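Local coordinates for enoyl-CoA hydratase (Bacillus halodurans, PDB 3LKE), which catalyses the addition of water across the double bond of enoyl-CoA thioesters, at the interface of chains A and B. Residues are numbered along the deposited sequence; one frame, centred on the assembly and turned at random. Chains: chain A/B, Enoyl-CoA hydratase.

Contact 1: the interface of chains A and B. Residues chain A 139, 142, 246, 250; chain B 204, 206-208, 211-212.
Helix 138-141 of chain A, the turn after it at A:Gly142 and the last modelled helix, 245-253, meet the loop of chain B that joins helix 190-205 to helix 209-220. In this crotonase-like protein, whose family commonly assembles as trimers, the loop B:Glu206-B:Tyr208 lies between A:His139 and A:Arg250. The imidazole of A:His139 takes B:Gly207 against one face: CA sits toward the rim, 3.7 Å from the ring centroid, a CH-pi contact; the lack of a side chain on B:Gly207 may ease so close an approach. CG is anti to the backbone N (chi1 -175°), which carries the ring out toward chain B, where CD1 of B:Ile212 reaches CE1. A:Arg250 comes from the other helix. Its terminal NH1 gives a hydrogen bond to the backbone carbonyl O of B:Glu206 at 2.9 Å, on a lone pair in the carbonyl plane, with the acceptor tilted 15° from the guanidinium plane. NH2 adds weak bonds to O of B:Glu206 and of B:Gly207. Behind it, NE forms a salt bridge to OE2 of A:Glu246 at 2.7 Å, on the anti lone pair of that carboxylate oxygen; together with the NH1 bond, this is likely to restrict rotation of the guanidinium. CB of B:Tyr208 lies over one guanidinium face, and its phenol ring runs on past A:Glu246 in the opposite sense. There the glutamate methylene CG stands over the ring, 3.5 Å from the centroid, while CB meets CE1 and CZ. Water 1 bridges the backbones, held by O of A:His139 at 2.8 Å and N of B:Tyr208 at 2.9 Å.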
# COMPACT_ATOMS: atom_id res chain seq x y z
N HIS A 139 10.00 -14.62 15.86
CA HIS A 139 10.64 -15.73 15.11
C HIS A 139 11.40 -16.67 16.05
O HIS A 139 11.22 -17.89 16.01
CB HIS A 139 11.59 -15.16 14.05
CG HIS A 139 12.20 -16.20 13.15
ND1 HIS A 139 11.48 -16.91 12.22
CD2 HIS A 139 13.49 -16.61 13.02
CE1 HIS A 139 12.29 -17.73 11.57
NE2 HIS A 139 13.51 -17.56 12.03
N GLY A 142 9.14 -18.61 18.45
CA GLY A 142 8.33 -19.66 17.87
C GLY A 142 6.85 -19.36 17.94
O GLY A 142 6.02 -20.27 17.93
N GLU A 246 6.86 -27.08 21.75
CA GLU A 246 8.01 -26.29 21.30
C GLU A 246 7.99 -24.87 21.88
O GLU A 246 9.04 -24.30 22.17
CB GLU A 246 8.05 -26.22 19.77
CG GLU A 246 9.19 -25.39 19.21
CD GLU A 246 10.55 -26.04 19.41
OE1 GLU A 246 10.60 -27.25 19.69
OE2 GLU A 246 11.57 -25.33 19.29
N ARG A 250 10.70 -23.18 24.16
CA ARG A 250 11.40 -21.98 23.72
C ARG A 250 11.32 -20.87 24.76
O ARG A 250 12.33 -20.25 25.09
CB ARG A 250 10.86 -21.50 22.36
CG ARG A 250 11.45 -22.27 21.19
CD ARG A 250 10.82 -21.88 19.85
NE ARG A 250 11.35 -22.73 18.78
CZ ARG A 250 12.05 -22.30 17.73
NH1 ARG A 250 12.30 -21.01 17.56
NH2 ARG A 250 12.49 -23.17 16.84
N VAL B 204 16.44 -18.60 8.94
CA VAL B 204 15.12 -19.21 8.85
C VAL B 204 15.02 -20.44 9.77
O VAL B 204 13.98 -20.68 10.39
CB VAL B 204 14.75 -19.64 7.41
CG1 VAL B 204 13.43 -20.43 7.43
CG2 VAL B 204 14.63 -18.44 6.49
N GLU B 206 16.25 -21.09 12.56
CA GLU B 206 16.17 -20.81 13.99
C GLU B 206 14.72 -20.62 14.44
O GLU B 206 14.44 -20.62 15.64
CB GLU B 206 17.05 -19.62 14.35
CG GLU B 206 18.52 -19.91 14.09
CD GLU B 206 19.38 -18.66 14.09
OE1 GLU B 206 18.87 -17.57 14.45
OE2 GLU B 206 20.58 -18.77 13.74
N GLY B 207 13.82 -20.49 13.48
CA GLY B 207 12.40 -20.41 13.78
C GLY B 207 11.75 -21.78 13.91
O GLY B 207 12.41 -22.81 13.78
N TYR B 208 10.45 -21.78 14.17
CA TYR B 208 9.66 -22.99 14.34
C TYR B 208 8.72 -23.13 13.14
O TYR B 208 7.88 -22.27 12.91
CB TYR B 208 8.87 -22.89 15.65
CG TYR B 208 7.97 -24.05 16.00
CD1 TYR B 208 8.43 -25.37 15.95
CD2 TYR B 208 6.67 -23.83 16.43
CE1 TYR B 208 7.60 -26.42 16.29
CE2 TYR B 208 5.84 -24.88 16.77
CZ TYR B 208 6.31 -26.17 16.70
OH TYR B 208 5.46 -27.19 17.05
N ALA B 211 5.10 -22.08 13.30
CA ALA B 211 4.93 -20.66 13.62
C ALA B 211 5.12 -19.83 12.35
O ALA B 211 4.37 -18.89 12.09
CB ALA B 211 5.91 -20.23 14.70
N ILE B 212 6.14 -20.19 11.57
CA ILE B 212 6.40 -19.54 10.28
C ILE B 212 5.17 -19.66 9.39
O ILE B 212 4.75 -18.69 8.75
CB ILE B 212 7.62 -20.17 9.58
CG1 ILE B 212 8.92 -19.80 10.31
CG2 ILE B 212 7.69 -19.75 8.10
CD1 ILE B 212 10.14 -20.63 9.90
O HOH W 1 9.23 -19.22 14.55

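Contact 2: the interface of chains A and B. Residues chain A 143-145, 150, 234, 237, 241; chain B 214-215, 218.
B:Leu218, on helix 209-220 of chain B, reaches between A:Ser144, A:Ser150 and helix 223-241 of chain A, in a mainly apolar patch of the subunit interface. Its CB packs on CB of A:Ser150 at 3.7 Å. CG, set anti to the carbonyl carbon (chi1 -77°), faces the CG methylene of A:Glu237. From there the branches part: CD1 touches CB of A:Ser144 and, on another side, the CB and CG methylenes of A:Glu237, while CD2 lies against backbone N and CA of A:Glu234, 3.8 Å from CA. A:Glu234 shapes this surface from behind. Its extended chain crosses B:Leu218 and carries OE2 to A:Ser150, where the carboxylate oxygen accepts from backbone N at 3.0 Å, nearly along its C-O axis, and from the hydroxyl OG at 2.6 Å on its anti lone pair. An alanine here would probably leave both A:Ser150 donors without this acceptor and set the serine hydroxyl free to turn beside the leucine. A:Glu237 bends at chi2 (-64°), bringing OE1 to 3.6 Å from the CB methyl of B:Ala214. One helical turn before B:Leu218, B:Thr215 meets A:Pro145 at about a right angle, its CG2 methyl against the proline CD and CG. The threonine hydroxyl OG1 is 2.8 Å from water 2, which in turn lies 2.8 Å from the backbone carbonyl O of A:Ile143.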
# COMPACT_ATOMS: atom_id res chain seq x y z
N ILE A 143 6.50 -18.07 18.00
CA ILE A 143 5.09 -17.69 17.96
C ILE A 143 4.74 -16.82 16.76
O ILE A 143 5.63 -16.33 16.05
CB ILE A 143 4.66 -17.00 19.24
CG1 ILE A 143 5.46 -15.71 19.44
CG2 ILE A 143 4.85 -17.95 20.43
CD1 ILE A 143 4.86 -14.81 20.49
N SER A 144 3.44 -16.63 16.53
CA SER A 144 2.96 -15.78 15.44
C SER A 144 2.74 -14.37 15.97
O SER A 144 2.63 -14.16 17.17
CB SER A 144 1.67 -16.34 14.86
OG SER A 144 0.80 -16.77 15.90
N PRO A 145 2.67 -13.38 15.06
CA PRO A 145 2.50 -12.01 15.54
C PRO A 145 1.09 -11.80 16.06
O PRO A 145 0.14 -12.34 15.48
CB PRO A 145 2.70 -11.16 14.28
CG PRO A 145 3.28 -12.09 13.25
CD PRO A 145 2.81 -13.46 13.60
N SER A 150 0.25 -8.49 12.79
CA SER A 150 0.09 -9.11 11.47
C SER A 150 -0.74 -8.25 10.52
O SER A 150 -0.66 -8.44 9.30
CB SER A 150 -0.49 -10.53 11.57
OG SER A 150 -1.89 -10.51 11.81
N GLU A 234 -5.53 -13.80 14.71
CA GLU A 234 -4.28 -13.83 15.46
C GLU A 234 -4.48 -14.61 16.75
O GLU A 234 -3.62 -15.38 17.18
CB GLU A 234 -3.81 -12.41 15.80
CG GLU A 234 -3.36 -11.59 14.59
CD GLU A 234 -2.90 -10.20 15.00
OE1 GLU A 234 -3.24 -9.79 16.13
OE2 GLU A 234 -2.20 -9.54 14.19
N GLU A 237 -4.60 -18.40 16.06
CA GLU A 237 -3.30 -18.94 15.68
C GLU A 237 -2.35 -19.01 16.87
O GLU A 237 -1.60 -19.96 17.02
CB GLU A 237 -2.64 -18.12 14.56
CG GLU A 237 -3.40 -18.09 13.23
CD GLU A 237 -3.53 -19.46 12.56
OE1 GLU A 237 -2.68 -20.35 12.80
OE2 GLU A 237 -4.48 -19.63 11.77
N LEU A 241 -0.70 -22.34 18.81
CA LEU A 241 0.73 -22.53 18.95
C LEU A 241 1.13 -22.74 20.42
O LEU A 241 2.09 -23.46 20.72
CB LEU A 241 1.50 -21.35 18.35
CG LEU A 241 1.62 -21.33 16.83
CD1 LEU A 241 2.01 -19.93 16.34
CD2 LEU A 241 2.63 -22.38 16.36
N ALA B 214 2.00 -20.12 10.31
CA ALA B 214 0.91 -19.31 10.87
C ALA B 214 1.16 -17.83 10.63
O ALA B 214 0.24 -17.06 10.35
CB ALA B 214 0.77 -19.59 12.39
N THR B 215 2.42 -17.43 10.77
CA THR B 215 2.80 -16.04 10.54
C THR B 215 2.49 -15.62 9.10
O THR B 215 1.83 -14.61 8.86
CB THR B 215 4.28 -15.81 10.84
OG1 THR B 215 4.54 -16.09 12.22
CG2 THR B 215 4.67 -14.36 10.54
N LEU B 218 -1.29 -15.33 8.53
CA LEU B 218 -1.86 -14.12 9.12
C LEU B 218 -1.52 -12.88 8.29
O LEU B 218 -2.37 -12.04 8.01
CB LEU B 218 -1.34 -13.97 10.55
CG LEU B 218 -2.04 -14.91 11.54
CD1 LEU B 218 -1.24 -14.91 12.85
CD2 LEU B 218 -3.47 -14.49 11.77
O HOH W 2 6.76 -15.31 13.67

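Contact 1 and contact 2 are neighbouring stretches of one A-B interface, their C-alpha centres about 11 Å apart. Helix 209-220 of chain B runs through both: its start and the loop before it serve contact 1, its later turns contact 2. On chain A the stretch A:His139 to A:Pro145 runs from contact 1 into contact 2, while the last two helices, 223-241 and 245-253, divide the work. Both contacts carry a bridging water; direct hydrogen bonds across the interface are seen in contact 1, while contact 2 is mainly apolar. The deposited assembly holds three copies, and such a joint, repeated, would suit a trimer.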